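Local coordinates for protein molybdopterin biosynthesis enzyme, MoaB (Thermus thermophilus, PDB 3MCH) that probably binds molybdopterin and acts in the biosynthesis of the molybdenum cofactor, at residues D20-A25 with G130-A135; G5-S10 with I66-G71. All coordinates share one frame; numbering follows the deposited sequence.

Contact 1: residues D20-A25 with G130-A135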
loop_
_atom_site.group_PDB
_atom_site.type_symbol
_atom_site.label_atom_id
_atom_site.label_comp_id
_atom_site.label_asym_id
_atom_site.label_seq_id
_atom_site.Cartn_x
_atom_site.Cartn_y
_atom_site.Cartn_z
ATOM N N ASP B 20 4.995 -31.085 1.861
ATOM C CA ASP B 20 4.776 -29.656 1.721
ATOM C C ASP B 20 3.593 -29.470 0.787
ATOM O O ASP B 20 3.764 -29.444 -0.431
ATOM C CB ASP B 20 6.027 -29.006 1.129
ATOM C CG ASP B 20 5.902 -27.508 1.006
ATOM O OD1 ASP B 20 4.788 -26.985 1.210
ATOM O OD2 ASP B 20 6.924 -26.861 0.700
ATOM N N THR B 21 2.397 -29.346 1.360
ATOM C CA THR B 21 1.184 -29.187 0.567
ATOM C C THR B 21 0.988 -27.796 -0.032
ATOM O O THR B 21 0.235 -27.635 -0.993
ATOM C CB THR B 21 -0.072 -29.545 1.383
ATOM O OG1 THR B 21 -0.074 -28.808 2.609
ATOM C CG2 THR B 21 -0.107 -31.045 1.678
ATOM N N THR B 22 1.652 -26.791 0.527
ATOM C CA THR B 22 1.521 -25.443 -0.013
ATOM C C THR B 22 2.278 -25.397 -1.339
ATOM O O THR B 22 1.799 -24.833 -2.323
ATOM C CB THR B 22 2.084 -24.400 0.955
ATOM O OG1 THR B 22 1.413 -24.523 2.215
ATOM C CG2 THR B 22 1.861 -22.988 0.409
ATOM N N HIS B 23 3.463 -25.998 -1.349
ATOM C CA HIS B 23 4.287 -26.092 -2.551
ATOM C C HIS B 23 3.420 -26.670 -3.673
ATOM O O HIS B 23 3.400 -26.156 -4.792
ATOM C CB HIS B 23 5.476 -27.022 -2.274
ATOM C CG HIS B 23 6.198 -27.481 -3.503
ATOM N ND1 HIS B 23 6.788 -28.723 -3.595
ATOM C CD2 HIS B 23 6.440 -26.863 -4.685
ATOM C CE1 HIS B 23 7.362 -28.852 -4.778
ATOM N NE2 HIS B 23 7.165 -27.738 -5.459
ATOM N N LEU B 24 2.693 -27.741 -3.363
ATOM C CA LEU B 24 1.830 -28.385 -4.350
ATOM C C LEU B 24 0.681 -27.503 -4.821
ATOM O O LEU B 24 0.313 -27.532 -5.993
ATOM C CB LEU B 24 1.268 -29.691 -3.788
ATOM C CG LEU B 24 2.297 -30.782 -3.488
ATOM C CD1 LEU B 24 1.583 -32.000 -2.937
ATOM C CD2 LEU B 24 3.064 -31.145 -4.751
ATOM N N ALA B 25 0.105 -26.727 -3.909
ATOM C CA ALA B 25 -1.002 -25.842 -4.264
ATOM C C ALA B 25 -0.512 -24.780 -5.245
ATOM O O ALA B 25 -1.211 -24.427 -6.196
ATOM C CB ALA B 25 -1.568 -25.178 -3.017
ATOM N N GLY B 130 1.376 -18.710 4.111
ATOM C CA GLY B 130 1.842 -20.075 4.302
ATOM C C GLY B 130 0.895 -21.256 4.191
ATOM O O GLY B 130 1.356 -22.391 4.052
ATOM N N SER B 131 -0.411 -21.025 4.256
ATOM C CA SER B 131 -1.351 -22.141 4.152
ATOM C C SER B 131 -1.659 -22.453 2.692
ATOM O O SER B 131 -1.557 -21.584 1.827
ATOM C CB SER B 131 -2.654 -21.822 4.887
ATOM O OG SER B 131 -3.430 -20.870 4.182
ATOM N N PRO B 132 -2.026 -23.710 2.395
ATOM C CA PRO B 132 -2.342 -24.086 1.015
ATOM C C PRO B 132 -3.441 -23.194 0.443
ATOM O O PRO B 132 -3.325 -22.689 -0.676
ATOM C CB PRO B 132 -2.786 -25.541 1.150
ATOM C CG PRO B 132 -1.968 -26.028 2.302
ATOM C CD PRO B 132 -2.075 -24.886 3.283
ATOM N N LYS B 133 -4.502 -22.996 1.219
ATOM C CA LYS B 133 -5.616 -22.160 0.785
ATOM C C LYS B 133 -5.178 -20.710 0.598
ATOM O O LYS B 133 -5.524 -20.077 -0.398
ATOM C CB LYS B 133 -6.758 -22.215 1.805
ATOM C CG LYS B 133 -7.925 -21.297 1.459
ATOM C CD LYS B 133 -9.027 -21.351 2.510
ATOM C CE LYS B 133 -10.165 -20.405 2.146
ATOM N NZ LYS B 133 -11.301 -20.487 3.104
ATOM N N GLY B 134 -4.417 -20.197 1.560
ATOM C CA GLY B 134 -3.944 -18.824 1.495
ATOM C C GLY B 134 -3.044 -18.551 0.302
ATOM O O GLY B 134 -3.252 -17.586 -0.437
ATOM N N ALA B 135 -2.031 -19.394 0.119
ATOM C CA ALA B 135 -1.107 -19.243 -1.000
ATOM C C ALA B 135 -1.873 -19.331 -2.313
ATOM O O ALA B 135 -1.631 -18.564 -3.247
ATOM C CB ALA B 135 -0.040 -20.331 -0.946
#

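Contact 2: residues G5-S10 with I66-G71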
loop_
_atom_site.group_PDB
_atom_site.type_symbol
_atom_site.label_atom_id
_atom_site.label_comp_id
_atom_site.label_asym_id
_atom_site.label_seq_id
_atom_site.Cartn_x
_atom_site.Cartn_y
_atom_site.Cartn_z
ATOM N N GLY B 5 10.843 -20.264 -8.950
ATOM C CA GLY B 5 11.400 -20.944 -7.799
ATOM C C GLY B 5 10.366 -20.834 -6.688
ATOM O O GLY B 5 9.785 -19.767 -6.487
ATOM N N ILE B 6 10.109 -21.931 -5.985
ATOM C CA ILE B 6 9.144 -21.921 -4.889
ATOM C C ILE B 6 9.924 -22.140 -3.597
ATOM O O ILE B 6 10.589 -23.160 -3.435
ATOM C CB ILE B 6 8.078 -23.041 -5.068
ATOM C CG1 ILE B 6 7.293 -22.804 -6.363
ATOM C CG2 ILE B 6 7.119 -23.059 -3.876
ATOM C CD1 ILE B 6 6.552 -21.447 -6.517
ATOM N N LEU B 7 9.855 -21.169 -2.692
ATOM C CA LEU B 7 10.566 -21.255 -1.422
ATOM C C LEU B 7 9.605 -21.338 -0.247
ATOM O O LEU B 7 8.898 -20.380 0.051
ATOM C CB LEU B 7 11.473 -20.036 -1.244
ATOM C CG LEU B 7 12.305 -20.000 0.044
ATOM C CD1 LEU B 7 13.240 -21.200 0.079
ATOM C CD2 LEU B 7 13.097 -18.705 0.106
ATOM N N THR B 8 9.585 -22.486 0.424
ATOM C CA THR B 8 8.709 -22.674 1.572
ATOM C C THR B 8 9.455 -22.313 2.853
ATOM O O THR B 8 10.403 -22.992 3.255
ATOM C CB THR B 8 8.193 -24.125 1.644
ATOM O OG1 THR B 8 7.366 -24.384 0.501
ATOM C CG2 THR B 8 7.368 -24.346 2.909
ATOM N N VAL B 9 9.016 -21.225 3.479
ATOM C CA VAL B 9 9.623 -20.718 4.700
ATOM C C VAL B 9 8.953 -21.130 6.006
ATOM O O VAL B 9 7.827 -20.717 6.290
ATOM C CB VAL B 9 9.602 -19.166 4.718
ATOM C CG1 VAL B 9 10.316 -18.645 5.961
ATOM C CG2 VAL B 9 10.257 -18.620 3.457
ATOM N N SER B 10 9.655 -21.948 6.790
ATOM C CA SER B 10 9.166 -22.420 8.085
ATOM C C SER B 10 10.255 -23.258 8.745
ATOM O O SER B 10 11.086 -23.853 8.062
ATOM C CB SER B 10 7.836 -23.147 7.882
ATOM O OG SER B 10 7.452 -23.799 9.087
ATOM N N ILE B 66 10.181 -15.642 -8.086
ATOM C CA ILE B 66 10.398 -16.374 -6.852
ATOM C C ILE B 66 9.145 -16.211 -6.014
ATOM O O ILE B 66 8.749 -15.094 -5.681
ATOM C CB ILE B 66 11.595 -15.852 -6.038
ATOM C CG1 ILE B 66 12.893 -16.087 -6.807
ATOM C CG2 ILE B 66 11.635 -16.558 -4.674
ATOM C CD1 ILE B 66 14.102 -15.323 -6.276
ATOM N N LEU B 67 8.506 -17.335 -5.713
ATOM C CA LEU B 67 7.314 -17.342 -4.890
ATOM C C LEU B 67 7.670 -17.965 -3.548
ATOM O O LEU B 67 7.901 -19.176 -3.462
ATOM C CB LEU B 67 6.199 -18.163 -5.557
ATOM C CG LEU B 67 5.711 -17.658 -6.921
ATOM C CD1 LEU B 67 4.719 -18.649 -7.529
ATOM C CD2 LEU B 67 5.053 -16.289 -6.757
ATOM N N THR B 68 7.765 -17.137 -2.513
ATOM C CA THR B 68 8.041 -17.667 -1.185
ATOM C C THR B 68 6.651 -17.865 -0.599
ATOM O O THR B 68 5.689 -17.242 -1.054
ATOM C CB THR B 68 8.817 -16.672 -0.273
ATOM O OG1 THR B 68 7.965 -15.575 0.094
ATOM C CG2 THR B 68 10.059 -16.145 -0.975
ATOM N N ASN B 69 6.529 -18.747 0.383
ATOM C CA ASN B 69 5.247 -18.944 1.030
ATOM C C ASN B 69 5.513 -19.149 2.514
ATOM O O ASN B 69 6.453 -19.853 2.890
ATOM C CB ASN B 69 4.483 -20.133 0.421
ATOM C CG ASN B 69 5.114 -21.476 0.744
ATOM O OD1 ASN B 69 4.979 -21.991 1.853
ATOM N ND2 ASN B 69 5.810 -22.049 -0.232
ATOM N N GLY B 70 4.710 -18.490 3.345
ATOM C CA GLY B 70 4.858 -18.590 4.791
ATOM C C GLY B 70 5.668 -17.480 5.443
ATOM O O GLY B 70 6.444 -16.787 4.781
ATOM N N GLY B 71 5.486 -17.318 6.755
ATOM C CA GLY B 71 6.218 -16.309 7.504
ATOM C C GLY B 71 5.789 -14.874 7.258
ATOM O O GLY B 71 6.568 -13.947 7.478
HETATM O O HOH W 1 5.594 -22.043 4.830
#

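Contact 1: residues D20-A25 with G130-A135
The first turns of helices 21-30 and 132-142 lie next to each other, T22 and P132 coming to 4.2 Å between their CA atoms. D20 is the N-cap of the first helix: its OD1 takes H23 N at 3.0 Å from above the carboxylate plane and T22 N only weakly. S131 is the N-cap of the second, S131 OG accepting from G134 N at 2.9 Å; the caps fix where each helix starts. T22 carries the contact. T22 OG1, anti to its own carbonyl carbon (chi1 -57°), donates to G130 O at 2.8 Å, reaching that oxygen from above the carbonyl plane. The same rotamer puts CG2 of T22 anti to the backbone N, where it rests on A135 CB at 3.5 Å. The P132 ring crosses T21 obliquely, its CG 3.4 Å from T21 OG1, while on the next turn A25 CB lies 3.8 Å from P132 O. With only methyls at A25 and A135 facing the other segment, the helix starts can probably come this close, and the threonine hydroxyl ties one helix to the loop leading into the other. Both helices begin just beyond the C-terminal end of the parallel strands, the place where alpha/beta folds of this kind commonly put their binding sites.

Contact 2: residues G5-S10 with I66-G71
Two neighbouring parallel strands, 2-9 and 65-69, pair here inside the mixed sheet, as its second and third strands, close to the centre of the chain. Over the short segments their axes come within 4.6 Å at an angle of 18°. Four backbone bonds alternate across the seam: L67 N to G5 O, L7 N to L67 O, N69 N to L7 O and V9 N to N69 O. On one face I6 lies alongside L67, I6 CD1 pressed tightly to L67 CB at 3.4 Å; on the other, L7 CD2 meets T68 CG2 at 4.1 Å. N69 holds CG in the crowded position between backbone N and carbonyl carbon (chi1 70°), which swings the amide across T8. N69 ND2 gives an almost straight bond to T8 OG1 at 2.9 Å, with the oxygen in the amide plane, and T8 OG1 also pairs with D20. Water 1 lies 3.0 Å from both N69 OD1 and V9 O, each a possible acceptor from it, and so bridges the two strand ends. An alanine at N69 would remove the amide, and the T8 hydroxyl and water 1 would probably be held less firmly. G70 follows with positive phi (96°), where a CB would strike V9 O. Helix 21-30 covers the I6 and L67 face and helix 47-60 the L7 and I66 face, while strands 35-43 and 123-128 continue the sheet on either side.

Contact 2 is buried sheet core near the middle of the chain; contact 1 is a partly buried helix-helix touch farther out, its centre about 10 Å from that of contact 2. The strand pair relies on repeated backbone bonds and aliphatic packing, with one amide-to-hydroxyl bond near its end; across the helix pair the one bond comes from a side chain, with small apolar contacts beside it. Helix 21-30 follows strand 2-9 in the chain, and the two contacts meet where that strand ends: D20 OD2 lies 2.5 Å from T8 OG1, a probable hydrogen bond, so the carboxylate that caps the helix also reaches the threonine of the strand. T22 CG2 packs on N69 OD1, and H23 on I6.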